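Long-range contacts in NAD-dependent formate dehydrogenase gamma subunit (Cupriavidus necator, PDB 6VW7), which carries a [2Fe-2S] cluster in a thioredoxin-like domain and probably relays electrons as the gamma subunit of an NAD-dependent formate dehydrogenase: residues A104-H113 against G119-Y127; A12-V21 against E37-P46. All coordinates share one frame; numbering follows the deposited sequence.

Contact 1 of 2, residues A104-H113 against G119-Y127; sequences AQRALGCGFH and GQVTLEPVY
In the thioredoxin-like ferredoxin domain, the end of helix 97-108 and the loop after it lie against strand 121-126, with Leu123 as the residue they close upon. Helix 104-108 runs nearly antiparallel to the strand, at 169°, with the axes 10.5 Å apart. A branched aliphatic side chain suits the place of Leu123: its CG stands anti to the backbone N (chi1 -177°), reaching out from the strand, and the fork there sends the two methyls to different neighbours. CD1 meets Leu108 CD1 at 4.1 Å, while CD2 lies over one face of the Phe112 ring and also touches Gln105 CG at 3.7 Å. Leu108 CD1 goes on to Val121, and the helix side of this apolar layer continues onto Phe153 and Val157 of helix 150-160. Gly109, just past the helix, takes a positive phi, a conformation glycine adopts easily, and Cys110 then turns its SG back toward Leu123. Buried Cys110 O has no polar partner in the model; Leu123 CD2 lies against it. Farther along, the Phe112 ring meets the strand backbone at its edge, near Glu124 CA, and Phe112 CD1 comes within 3.5 Å of Pro125 CD. His113 N gives Leu123 O a weak, bent hydrogen bond of 2.8 Å. The imidazole then folds back across the strand: ND1 donates to Glu124 OE1 over 2.9 Å on the syn side of the carboxylate, in a bent bond with OE1 tilted from the ring plane, while His113 CE1 sits 3.4 Å from Pro125 CD. Glu124 OE2 forms a salt bridge with Arg75. The neutral imidazole can supply the ND1 proton; the carboxylate would probably make a second ring proton easier to hold, an effect Arg75 should temper.

Contact 2 of 2, residues A12-V21 against E37-P46; sequences ADATRIAAIV and EIQDTQGYIP
Helices 14-21 and 37-42 pack side by side in nearly opposite directions, at 147° with axes 10.3 Å apart. Between them Ile17 crosses Ile38 at about a right angle, Ile17 CG2 lying 3.9 Å from Ile38 CD1, while the CD1 methyl of Ile17 comes up against CG and CD of Pro46. One turn on, Ile20 rests CG2 on Glu37 CG at 3.6 Å, using the aliphatic part of a glutamate whose carboxylate lies farther out. Gln42, at the end of helix 37-42, bends at chi2 (-64°) and carries its amide to Asp13, just ahead of helix 14-21. There Asp13 N donates to Gln42 OE1 over 2.6 Å, nearly straight at 170° but from above the carbonyl plane. Gln42 NE2 in turn donates to Thr41 OG1, which itself donates to Glu37 O, and this chain fixes the rotation of the amide. Asp13 also serves as N-cap, its OD1 accepting from Arg16 N at 3.0 Å. Small Ala12 fits against Pro46 and the hydroxyl end of Tyr44. With Val21 and Ile38 both reaching helix 50-57, this is an antiparallel helix pair within the helical N-terminal part of the chain.

How the contacts relate
The two contacts come in series along the chain and lie on opposite sides of its centre, with their own centres 25 Å apart and their nearest atoms about 9 Å apart. Contact 2 joins helices to one another, whereas contact 1 joins a helix and loop to the sheet of the cluster-bearing domain. Arg75 links their surroundings: it pairs with Glu124 of contact 1, and its backbone bonds to Gln39 and Ile45 from 37-46. Only contact 1 approaches the [2Fe-2S] site, the side chain of Pro125 being about 8 Å from that of Cys87 and about 11 Å from the cluster; contact 2 lies away from it.

Contact 1 of 2, residues A104-H113 against G119-Y127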
ATOM      1  N   ALA A 104      24.749  -1.770  -5.055  1.00 43.25           N
ATOM      2  CA  ALA A 104      24.686  -0.468  -4.406  1.00 44.15           C
ATOM      3  C   ALA A 104      25.763  -0.332  -3.340  1.00 47.00           C
ATOM      4  O   ALA A 104      26.391   0.725  -3.217  1.00 49.07           O
ATOM      5  CB  ALA A 104      23.300  -0.251  -3.801  1.00 40.89           C
ATOM      6  N   GLN A 105      26.014  -1.400  -2.585  1.00 50.27           N
ATOM      7  CA  GLN A 105      27.034  -1.345  -1.543  1.00 53.83           C
ATOM      8  C   GLN A 105      28.434  -1.275  -2.142  1.00 58.26           C
ATOM      9  O   GLN A 105      29.298  -0.558  -1.625  1.00 60.95           O
ATOM     10  CB  GLN A 105      26.891  -2.556  -0.627  1.00 54.99           C
ATOM     11  CG  GLN A 105      25.638  -2.499   0.233  1.00 54.17           C
ATOM     12  CD  GLN A 105      25.327  -3.818   0.913  1.00 55.29           C
ATOM     13  OE1 GLN A 105      25.794  -4.090   2.017  1.00 56.15           O
ATOM     14  NE2 GLN A 105      24.528  -4.645   0.249  1.00 53.56           N
ATOM     15  N   ARG A 106      28.675  -1.990  -3.246  1.00 58.72           N
ATOM     16  CA  ARG A 106      29.969  -1.877  -3.915  1.00 60.28           C
ATOM     17  C   ARG A 106      30.163  -0.487  -4.513  1.00 56.81           C
ATOM     18  O   ARG A 106      31.240   0.102  -4.384  1.00 56.25           O
ATOM     19  CB  ARG A 106      30.118  -2.968  -4.981  1.00 63.60           C
ATOM     20  CG  ARG A 106      30.240  -4.378  -4.403  1.00 66.60           C
ATOM     21  CD  ARG A 106      30.533  -5.450  -5.461  1.00 68.65           C
ATOM     22  NE  ARG A 106      29.681  -5.342  -6.644  1.00 68.64           N
ATOM     23  CZ  ARG A 106      28.649  -6.146  -6.893  1.00 67.95           C
ATOM     24  NH1 ARG A 106      28.350  -7.124  -6.047  1.00 67.82           N
ATOM     25  NH2 ARG A 106      27.920  -5.982  -7.991  1.00 66.76           N
ATOM     26  N   ALA A 107      29.137   0.051  -5.173  1.00 52.68           N
ATOM     27  CA  ALA A 107      29.281   1.345  -5.829  1.00 52.59           C
ATOM     28  C   ALA A 107      29.426   2.470  -4.810  1.00 53.16           C
ATOM     29  O   ALA A 107      30.164   3.436  -5.040  1.00 55.88           O
ATOM     30  CB  ALA A 107      28.089   1.602  -6.750  1.00 49.21           C
ATOM     31  N   LEU A 108      28.733   2.363  -3.678  1.00 53.61           N
ATOM     32  CA  LEU A 108      28.812   3.375  -2.633  1.00 53.69           C
ATOM     33  C   LEU A 108      29.906   3.106  -1.606  1.00 57.21           C
ATOM     34  O   LEU A 108      30.291   4.025  -0.881  1.00 55.36           O
ATOM     35  CB  LEU A 108      27.460   3.493  -1.925  1.00 51.42           C
ATOM     36  CG  LEU A 108      26.328   3.937  -2.852  1.00 48.82           C
ATOM     37  CD1 LEU A 108      24.982   3.782  -2.163  1.00 46.46           C
ATOM     38  CD2 LEU A 108      26.542   5.374  -3.324  1.00 49.20           C
ATOM     39  N   GLY A 109      30.391   1.872  -1.499  1.00 59.96           N
ATOM     40  CA  GLY A 109      31.428   1.571  -0.532  1.00 62.11           C
ATOM     41  C   GLY A 109      30.971   1.485   0.905  1.00 61.76           C
ATOM     42  O   GLY A 109      31.794   1.639   1.811  1.00 62.99           O
ATOM     43  N   CYS A 110      29.686   1.242   1.148  1.00 60.10           N
ATOM     44  CA  CYS A 110      29.177   1.127   2.507  1.00 59.10           C
ATOM     45  C   CYS A 110      27.997   0.168   2.508  1.00 56.34           C
ATOM     46  O   CYS A 110      27.391  -0.100   1.467  1.00 57.66           O
ATOM     47  CB  CYS A 110      28.764   2.492   3.077  1.00 59.23           C
ATOM     48  SG  CYS A 110      27.288   3.219   2.311  1.00 57.35           S
ATOM     49  N   GLY A 111      27.680  -0.353   3.691  1.00 53.27           N
ATOM     50  CA  GLY A 111      26.560  -1.253   3.847  1.00 50.72           C
ATOM     51  C   GLY A 111      25.260  -0.518   4.114  1.00 48.54           C
ATOM     52  O   GLY A 111      25.194   0.711   4.141  1.00 46.97           O
ATOM     53  N   PHE A 112      24.206  -1.306   4.325  1.00 48.55           N
ATOM     54  CA  PHE A 112      22.921  -0.750   4.719  1.00 50.03           C
ATOM     55  C   PHE A 112      23.022  -0.114   6.101  1.00 52.47           C
ATOM     56  O   PHE A 112      23.841  -0.512   6.935  1.00 55.51           O
ATOM     57  CB  PHE A 112      21.838  -1.832   4.719  1.00 48.84           C
ATOM     58  CG  PHE A 112      21.267  -2.116   3.362  1.00 48.72           C
ATOM     59  CD1 PHE A 112      20.389  -1.223   2.765  1.00 47.80           C
ATOM     60  CD2 PHE A 112      21.602  -3.274   2.683  1.00 50.09           C
ATOM     61  CE1 PHE A 112      19.859  -1.477   1.513  1.00 48.53           C
ATOM     62  CE2 PHE A 112      21.071  -3.538   1.436  1.00 51.35           C
ATOM     63  CZ  PHE A 112      20.198  -2.637   0.849  1.00 50.31           C
ATOM     64  N   HIS A 113      22.190   0.901   6.324  1.00 51.18           N
ATOM     65  CA  HIS A 113      22.201   1.702   7.544  1.00 54.01           C
ATOM     66  C   HIS A 113      23.514   2.468   7.718  1.00 56.18           C
ATOM     67  O   HIS A 113      23.824   2.926   8.820  1.00 59.53           O
ATOM     68  CB  HIS A 113      21.921   0.848   8.789  1.00 54.60           C
ATOM     69  CG  HIS A 113      20.720  -0.040   8.662  1.00 55.58           C
ATOM     70  ND1 HIS A 113      19.436   0.449   8.563  1.00 55.88           N
ATOM     71  CD2 HIS A 113      20.613  -1.390   8.630  1.00 56.47           C
ATOM     72  CE1 HIS A 113      18.589  -0.561   8.467  1.00 54.77           C
ATOM     73  NE2 HIS A 113      19.277  -1.687   8.506  1.00 55.85           N
ATOM     74  N   GLY A 119      29.886  11.578   2.882  1.00 56.67           N
ATOM     75  CA  GLY A 119      28.662  12.042   3.512  1.00 53.25           C
ATOM     76  C   GLY A 119      27.512  12.386   2.589  1.00 51.41           C
ATOM     77  O   GLY A 119      26.543  13.008   3.041  1.00 48.45           O
ATOM     78  N   GLN A 120      27.572  12.001   1.315  1.00 52.38           N
ATOM     79  CA  GLN A 120      26.539  12.405   0.365  1.00 51.68           C
ATOM     80  C   GLN A 120      25.326  11.482   0.369  1.00 48.15           C
ATOM     81  O   GLN A 120      24.199  11.947   0.149  1.00 45.58           O
ATOM     82  CB  GLN A 120      27.121  12.471  -1.051  1.00 55.87           C
ATOM     83  CG  GLN A 120      27.987  13.699  -1.288  1.00 58.90           C
ATOM     84  CD  GLN A 120      27.321  14.972  -0.811  1.00 59.71           C
ATOM     85  OE1 GLN A 120      26.308  15.403  -1.364  1.00 60.66           O
ATOM     86  NE2 GLN A 120      27.877  15.571   0.238  1.00 58.46           N
ATOM     87  N   VAL A 121      25.516  10.193   0.631  1.00 45.92           N
ATOM     88  CA  VAL A 121      24.448   9.210   0.518  1.00 42.68           C
ATOM     89  C   VAL A 121      24.404   8.371   1.786  1.00 42.65           C
ATOM     90  O   VAL A 121      25.442   7.895   2.259  1.00 42.31           O
ATOM     91  CB  VAL A 121      24.635   8.305  -0.717  1.00 41.62           C
ATOM     92  CG1 VAL A 121      23.685   7.092  -0.655  1.00 40.28           C
ATOM     93  CG2 VAL A 121      24.402   9.091  -1.988  1.00 39.55           C
ATOM     94  N   THR A 122      23.207   8.205   2.339  1.00 41.88           N
ATOM     95  CA  THR A 122      22.926   7.191   3.351  1.00 41.32           C
ATOM     96  C   THR A 122      22.097   6.095   2.694  1.00 39.67           C
ATOM     97  O   THR A 122      21.030   6.372   2.133  1.00 39.67           O
ATOM     98  CB  THR A 122      22.182   7.784   4.551  1.00 41.23           C
ATOM     99  OG1 THR A 122      23.052   8.675   5.264  1.00 44.60           O
ATOM    100  CG2 THR A 122      21.708   6.685   5.490  1.00 41.39           C
ATOM    101  N   LEU A 123      22.589   4.862   2.765  1.00 40.05           N
ATOM    102  CA  LEU A 123      21.941   3.706   2.153  1.00 38.76           C
ATOM    103  C   LEU A 123      21.069   3.005   3.192  1.00 36.32           C
ATOM    104  O   LEU A 123      21.568   2.587   4.242  1.00 34.90           O
ATOM    105  CB  LEU A 123      22.991   2.751   1.594  1.00 40.17           C
ATOM    106  CG  LEU A 123      22.495   1.512   0.855  1.00 39.80           C
ATOM    107  CD1 LEU A 123      21.734   1.931  -0.384  1.00 37.35           C
ATOM    108  CD2 LEU A 123      23.688   0.644   0.501  1.00 41.43           C
ATOM    109  N   GLU A 124      19.768   2.894   2.910  1.00 36.49           N
ATOM    110  CA  GLU A 124      18.802   2.277   3.811  1.00 38.26           C
ATOM    111  C   GLU A 124      17.970   1.232   3.081  1.00 35.97           C
ATOM    112  O   GLU A 124      17.622   1.427   1.909  1.00 34.03           O
ATOM    113  CB  GLU A 124      17.854   3.329   4.406  1.00 42.26           C
ATOM    114  CG  GLU A 124      18.521   4.373   5.287  1.00 47.40           C
ATOM    115  CD  GLU A 124      18.736   3.899   6.717  1.00 52.33           C
ATOM    116  OE1 GLU A 124      18.452   2.718   7.028  1.00 53.31           O
ATOM    117  OE2 GLU A 124      19.191   4.723   7.536  1.00 55.17           O
ATOM    118  N   PRO A 125      17.607   0.134   3.745  1.00 33.80           N
ATOM    119  CA  PRO A 125      16.617  -0.768   3.164  1.00 32.92           C
ATOM    120  C   PRO A 125      15.219  -0.237   3.436  1.00 30.92           C
ATOM    121  O   PRO A 125      14.976   0.497   4.395  1.00 33.08           O
ATOM    122  CB  PRO A 125      16.873  -2.094   3.896  1.00 33.44           C
ATOM    123  CG  PRO A 125      17.283  -1.650   5.276  1.00 33.96           C
ATOM    124  CD  PRO A 125      17.986  -0.286   5.107  1.00 34.33           C
ATOM    125  N   VAL A 126      14.305  -0.582   2.545  1.00 27.33           N
ATOM    126  CA  VAL A 126      12.882  -0.361   2.756  1.00 25.45           C
ATOM    127  C   VAL A 126      12.175  -1.638   2.330  1.00 27.06           C
ATOM    128  O   VAL A 126      12.678  -2.386   1.485  1.00 27.41           O
ATOM    129  CB  VAL A 126      12.370   0.877   1.977  1.00 25.04           C
ATOM    130  CG1 VAL A 126      12.577   0.700   0.473  1.00 23.89           C
ATOM    131  CG2 VAL A 126      10.907   1.188   2.316  1.00 23.20           C
ATOM    132  N   TYR A 127      11.031  -1.918   2.952  1.00 24.98           N
ATOM    133  CA  TYR A 127      10.298  -3.164   2.725  1.00 25.36           C
ATOM    134  C   TYR A 127       8.969  -2.831   2.051  1.00 23.71           C
ATOM    135  O   TYR A 127       7.928  -2.679   2.697  1.00 22.56           O
ATOM    136  CB  TYR A 127      10.150  -3.937   4.060  1.00 28.03           C
ATOM    137  CG  TYR A 127      11.539  -4.301   4.559  1.00 31.41           C
ATOM    138  CD1 TYR A 127      12.235  -5.371   4.006  1.00 30.92           C
ATOM    139  CD2 TYR A 127      12.189  -3.517   5.507  1.00 32.44           C
ATOM    140  CE1 TYR A 127      13.534  -5.675   4.415  1.00 33.45           C
ATOM    141  CE2 TYR A 127      13.480  -3.822   5.933  1.00 32.71           C
ATOM    142  CZ  TYR A 127      14.144  -4.889   5.384  1.00 35.09           C
ATOM    143  OH  TYR A 127      15.429  -5.171   5.808  1.00 37.41           O
TER

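Contact 2 of 2, residues A12-V21 against E37-P46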
ATOM      1  N   ALA A  12      20.535  21.136  14.788  1.00 60.65           N
ATOM      2  CA  ALA A  12      19.140  21.030  15.207  1.00 57.66           C
ATOM      3  C   ALA A  12      18.766  22.226  16.073  1.00 54.26           C
ATOM      4  O   ALA A  12      19.533  22.647  16.939  1.00 55.97           O
ATOM      5  CB  ALA A  12      18.891  19.725  15.952  1.00 56.39           C
ATOM      6  N   ASP A  13      17.576  22.769  15.828  1.00 52.62           N
ATOM      7  CA  ASP A  13      17.124  24.021  16.436  1.00 47.36           C
ATOM      8  C   ASP A  13      16.294  23.688  17.671  1.00 40.11           C
ATOM      9  O   ASP A  13      15.103  23.384  17.571  1.00 38.65           O
ATOM     10  CB  ASP A  13      16.326  24.837  15.425  1.00 49.59           C
ATOM     11  CG  ASP A  13      16.034  26.246  15.902  1.00 53.37           C
ATOM     12  OD1 ASP A  13      15.843  26.467  17.118  1.00 54.02           O
ATOM     13  OD2 ASP A  13      15.988  27.141  15.036  1.00 55.63           O
ATOM     14  N   ALA A  14      16.928  23.783  18.839  1.00 35.72           N
ATOM     15  CA  ALA A  14      16.262  23.435  20.088  1.00 33.78           C
ATOM     16  C   ALA A  14      15.031  24.299  20.327  1.00 31.23           C
ATOM     17  O   ALA A  14      14.003  23.796  20.788  1.00 30.52           O
ATOM     18  CB  ALA A  14      17.244  23.555  21.256  1.00 33.54           C
ATOM     19  N   THR A  15      15.110  25.607  20.023  1.00 33.50           N
ATOM     20  CA  THR A  15      13.951  26.472  20.249  1.00 32.85           C
ATOM     21  C   THR A  15      12.780  26.071  19.360  1.00 30.35           C
ATOM     22  O   THR A  15      11.634  26.014  19.817  1.00 29.85           O
ATOM     23  CB  THR A  15      14.310  27.952  20.018  1.00 32.94           C
ATOM     24  OG1 THR A  15      15.483  28.304  20.760  1.00 35.50           O
ATOM     25  CG2 THR A  15      13.181  28.850  20.477  1.00 34.15           C
ATOM     26  N   ARG A  16      13.042  25.792  18.083  1.00 31.28           N
ATOM     27  CA  ARG A  16      11.964  25.355  17.207  1.00 32.45           C
ATOM     28  C   ARG A  16      11.385  24.019  17.663  1.00 31.24           C
ATOM     29  O   ARG A  16      10.173  23.800  17.545  1.00 27.85           O
ATOM     30  CB  ARG A  16      12.455  25.280  15.755  1.00 40.34           C
ATOM     31  CG  ARG A  16      12.649  26.674  15.111  1.00 50.32           C
ATOM     32  CD  ARG A  16      12.026  26.767  13.704  1.00 54.53           C
ATOM     33  NE  ARG A  16      11.097  25.658  13.446  1.00 56.94           N
ATOM     34  CZ  ARG A  16      10.414  25.500  12.314  1.00 56.86           C
ATOM     35  NH1 ARG A  16      10.542  26.383  11.326  1.00 57.45           N
ATOM     36  NH2 ARG A  16       9.592  24.469  12.179  1.00 52.97           N
ATOM     37  N   ILE A  17      12.223  23.125  18.202  1.00 29.48           N
ATOM     38  CA  ILE A  17      11.717  21.844  18.706  1.00 27.50           C
ATOM     39  C   ILE A  17      10.714  22.065  19.835  1.00 29.28           C
ATOM     40  O   ILE A  17       9.663  21.412  19.886  1.00 28.96           O
ATOM     41  CB  ILE A  17      12.878  20.940  19.157  1.00 30.37           C
ATOM     42  CG1 ILE A  17      13.658  20.422  17.948  1.00 31.01           C
ATOM     43  CG2 ILE A  17      12.356  19.749  19.984  1.00 31.28           C
ATOM     44  CD1 ILE A  17      14.978  19.717  18.321  1.00 32.49           C
ATOM     45  N   ALA A  18      11.011  23.004  20.744  1.00 29.66           N
ATOM     46  CA  ALA A  18      10.082  23.290  21.833  1.00 30.53           C
ATOM     47  C   ALA A  18       8.748  23.807  21.300  1.00 29.03           C
ATOM     48  O   ALA A  18       7.684  23.472  21.831  1.00 27.63           O
ATOM     49  CB  ALA A  18      10.708  24.304  22.796  1.00 34.67           C
ATOM     50  N   ALA A  19       8.787  24.636  20.257  1.00 28.86           N
ATOM     51  CA  ALA A  19       7.551  25.145  19.666  1.00 29.20           C
ATOM     52  C   ALA A  19       6.784  24.042  18.954  1.00 27.19           C
ATOM     53  O   ALA A  19       5.548  23.999  19.012  1.00 26.92           O
ATOM     54  CB  ALA A  19       7.859  26.277  18.687  1.00 28.13           C
ATOM     55  N   ILE A  20       7.495  23.197  18.211  1.00 25.94           N
ATOM     56  CA  ILE A  20       6.857  22.068  17.543  1.00 27.81           C
ATOM     57  C   ILE A  20       6.084  21.223  18.553  1.00 28.85           C
ATOM     58  O   ILE A  20       4.928  20.829  18.321  1.00 26.11           O
ATOM     59  CB  ILE A  20       7.911  21.222  16.804  1.00 30.43           C
ATOM     60  CG1 ILE A  20       8.397  21.918  15.521  1.00 31.84           C
ATOM     61  CG2 ILE A  20       7.383  19.809  16.539  1.00 27.35           C
ATOM     62  CD1 ILE A  20       9.663  21.272  14.948  1.00 31.05           C
ATOM     63  N   VAL A  21       6.717  20.943  19.692  1.00 27.73           N
ATOM     64  CA  VAL A  21       6.084  20.145  20.742  1.00 26.61           C
ATOM     65  C   VAL A  21       4.887  20.891  21.317  1.00 28.22           C
ATOM     66  O   VAL A  21       3.807  20.317  21.502  1.00 28.42           O
ATOM     67  CB  VAL A  21       7.123  19.814  21.830  1.00 29.25           C
ATOM     68  CG1 VAL A  21       6.471  19.211  23.051  1.00 27.70           C
ATOM     69  CG2 VAL A  21       8.238  18.920  21.277  1.00 25.77           C
ATOM     70  N   GLU A  37       7.436  15.677  12.925  1.00 23.11           N
ATOM     71  CA  GLU A  37       7.700  17.087  12.618  1.00 24.09           C
ATOM     72  C   GLU A  37       9.127  17.487  12.991  1.00 25.60           C
ATOM     73  O   GLU A  37       9.770  18.248  12.261  1.00 25.42           O
ATOM     74  CB  GLU A  37       6.694  17.994  13.330  1.00 21.92           C
ATOM     75  CG  GLU A  37       6.842  19.500  12.999  1.00 33.42           C
ATOM     76  CD  GLU A  37       6.492  19.858  11.551  1.00 37.20           C
ATOM     77  OE1 GLU A  37       6.071  18.959  10.781  1.00 38.42           O
ATOM     78  OE2 GLU A  37       6.641  21.051  11.184  1.00 42.07           O
ATOM     79  N   ILE A  38       9.637  16.982  14.118  1.00 25.36           N
ATOM     80  CA  ILE A  38      11.036  17.214  14.484  1.00 27.10           C
ATOM     81  C   ILE A  38      11.969  16.641  13.422  1.00 26.92           C
ATOM     82  O   ILE A  38      12.851  17.335  12.910  1.00 26.59           O
ATOM     83  CB  ILE A  38      11.346  16.620  15.873  1.00 25.78           C
ATOM     84  CG1 ILE A  38      10.481  17.280  16.952  1.00 26.30           C
ATOM     85  CG2 ILE A  38      12.826  16.818  16.194  1.00 25.43           C
ATOM     86  CD1 ILE A  38      10.636  16.652  18.361  1.00 24.91           C
ATOM     87  N   GLN A  39      11.788  15.364  13.069  1.00 27.38           N
ATOM     88  CA  GLN A  39      12.632  14.751  12.045  1.00 26.67           C
ATOM     89  C   GLN A  39      12.481  15.452  10.695  1.00 28.05           C
ATOM     90  O   GLN A  39      13.464  15.617   9.963  1.00 29.34           O
ATOM     91  CB  GLN A  39      12.318  13.251  11.915  1.00 24.76           C
ATOM     92  CG  GLN A  39      13.174  12.527  10.868  1.00 26.93           C
ATOM     93  CD  GLN A  39      13.401  11.065  11.196  1.00 30.75           C
ATOM     94  OE1 GLN A  39      13.828  10.724  12.302  1.00 33.41           O
ATOM     95  NE2 GLN A  39      13.121  10.188  10.232  1.00 30.53           N
ATOM     96  N   ASP A  40      11.250  15.835  10.330  1.00 25.64           N
ATOM     97  CA  ASP A  40      11.033  16.482   9.036  1.00 29.69           C
ATOM     98  C   ASP A  40      11.751  17.822   8.955  1.00 32.74           C
ATOM     99  O   ASP A  40      12.260  18.194   7.894  1.00 35.67           O
ATOM    100  CB  ASP A  40       9.535  16.667   8.766  1.00 31.87           C
ATOM    101  CG  ASP A  40       8.819  15.339   8.467  1.00 34.54           C
ATOM    102  OD1 ASP A  40       9.511  14.304   8.345  1.00 34.78           O
ATOM    103  OD2 ASP A  40       7.570  15.331   8.373  1.00 36.10           O
ATOM    104  N   THR A  41      11.795  18.569  10.060  1.00 33.66           N
ATOM    105  CA  THR A  41      12.377  19.904  10.022  1.00 33.14           C
ATOM    106  C   THR A  41      13.854  19.936  10.412  1.00 32.43           C
ATOM    107  O   THR A  41      14.604  20.754   9.870  1.00 31.34           O
ATOM    108  CB  THR A  41      11.579  20.862  10.920  1.00 35.37           C
ATOM    109  OG1 THR A  41      11.575  20.390  12.274  1.00 30.53           O
ATOM    110  CG2 THR A  41      10.131  20.988  10.428  1.00 36.09           C
ATOM    111  N   GLN A  42      14.298  19.068  11.320  1.00 31.48           N
ATOM    112  CA  GLN A  42      15.672  19.098  11.805  1.00 33.61           C
ATOM    113  C   GLN A  42      16.551  18.011  11.204  1.00 35.68           C
ATOM    114  O   GLN A  42      17.778  18.109  11.298  1.00 36.78           O
ATOM    115  CB  GLN A  42      15.696  18.959  13.331  1.00 33.43           C
ATOM    116  CG  GLN A  42      14.632  19.789  14.026  1.00 33.54           C
ATOM    117  CD  GLN A  42      14.850  21.269  13.809  1.00 33.92           C
ATOM    118  OE1 GLN A  42      15.955  21.760  14.003  1.00 38.26           O
ATOM    119  NE2 GLN A  42      13.801  21.987  13.404  1.00 30.51           N
ATOM    120  N   GLY A  43      15.955  16.973  10.618  1.00 35.50           N
ATOM    121  CA  GLY A  43      16.676  15.877  10.023  1.00 36.90           C
ATOM    122  C   GLY A  43      16.765  14.638  10.891  1.00 37.08           C
ATOM    123  O   GLY A  43      17.023  13.556  10.365  1.00 39.97           O
ATOM    124  N   TYR A  44      16.526  14.767  12.192  1.00 37.36           N
ATOM    125  CA  TYR A  44      16.644  13.665  13.142  1.00 37.27           C
ATOM    126  C   TYR A  44      15.982  14.107  14.436  1.00 35.11           C
ATOM    127  O   TYR A  44      15.586  15.262  14.582  1.00 36.01           O
ATOM    128  CB  TYR A  44      18.113  13.277  13.383  1.00 39.16           C
ATOM    129  CG  TYR A  44      18.961  14.385  13.992  1.00 41.75           C
ATOM    130  CD1 TYR A  44      19.319  15.510  13.249  1.00 41.04           C
ATOM    131  CD2 TYR A  44      19.398  14.312  15.310  1.00 41.24           C
ATOM    132  CE1 TYR A  44      20.090  16.539  13.808  1.00 42.90           C
ATOM    133  CE2 TYR A  44      20.176  15.329  15.874  1.00 42.71           C
ATOM    134  CZ  TYR A  44      20.518  16.439  15.115  1.00 43.56           C
ATOM    135  OH  TYR A  44      21.276  17.451  15.667  1.00 44.79           O
ATOM    136  N   ILE A  45      15.883  13.185  15.388  1.00 34.86           N
ATOM    137  CA  ILE A  45      15.360  13.553  16.697  1.00 36.17           C
ATOM    138  C   ILE A  45      16.539  13.580  17.665  1.00 33.74           C
ATOM    139  O   ILE A  45      17.041  12.514  18.051  1.00 31.59           O
ATOM    140  CB  ILE A  45      14.269  12.586  17.174  1.00 36.64           C
ATOM    141  CG1 ILE A  45      13.072  12.636  16.217  1.00 37.39           C
ATOM    142  CG2 ILE A  45      13.844  12.913  18.604  1.00 36.94           C
ATOM    143  CD1 ILE A  45      12.827  11.342  15.573  1.00 38.63           C
ATOM    144  N   PRO A  46      17.002  14.757  18.091  1.00 32.55           N
ATOM    145  CA  PRO A  46      18.158  14.805  18.994  1.00 32.19           C
ATOM    146  C   PRO A  46      17.778  14.290  20.367  1.00 34.32           C
ATOM    147  O   PRO A  46      16.645  14.464  20.825  1.00 35.18           O
ATOM    148  CB  PRO A  46      18.518  16.295  19.050  1.00 33.51           C
ATOM    149  CG  PRO A  46      17.573  17.000  18.095  1.00 31.96           C
ATOM    150  CD  PRO A  46      16.430  16.095  17.839  1.00 31.79           C
TER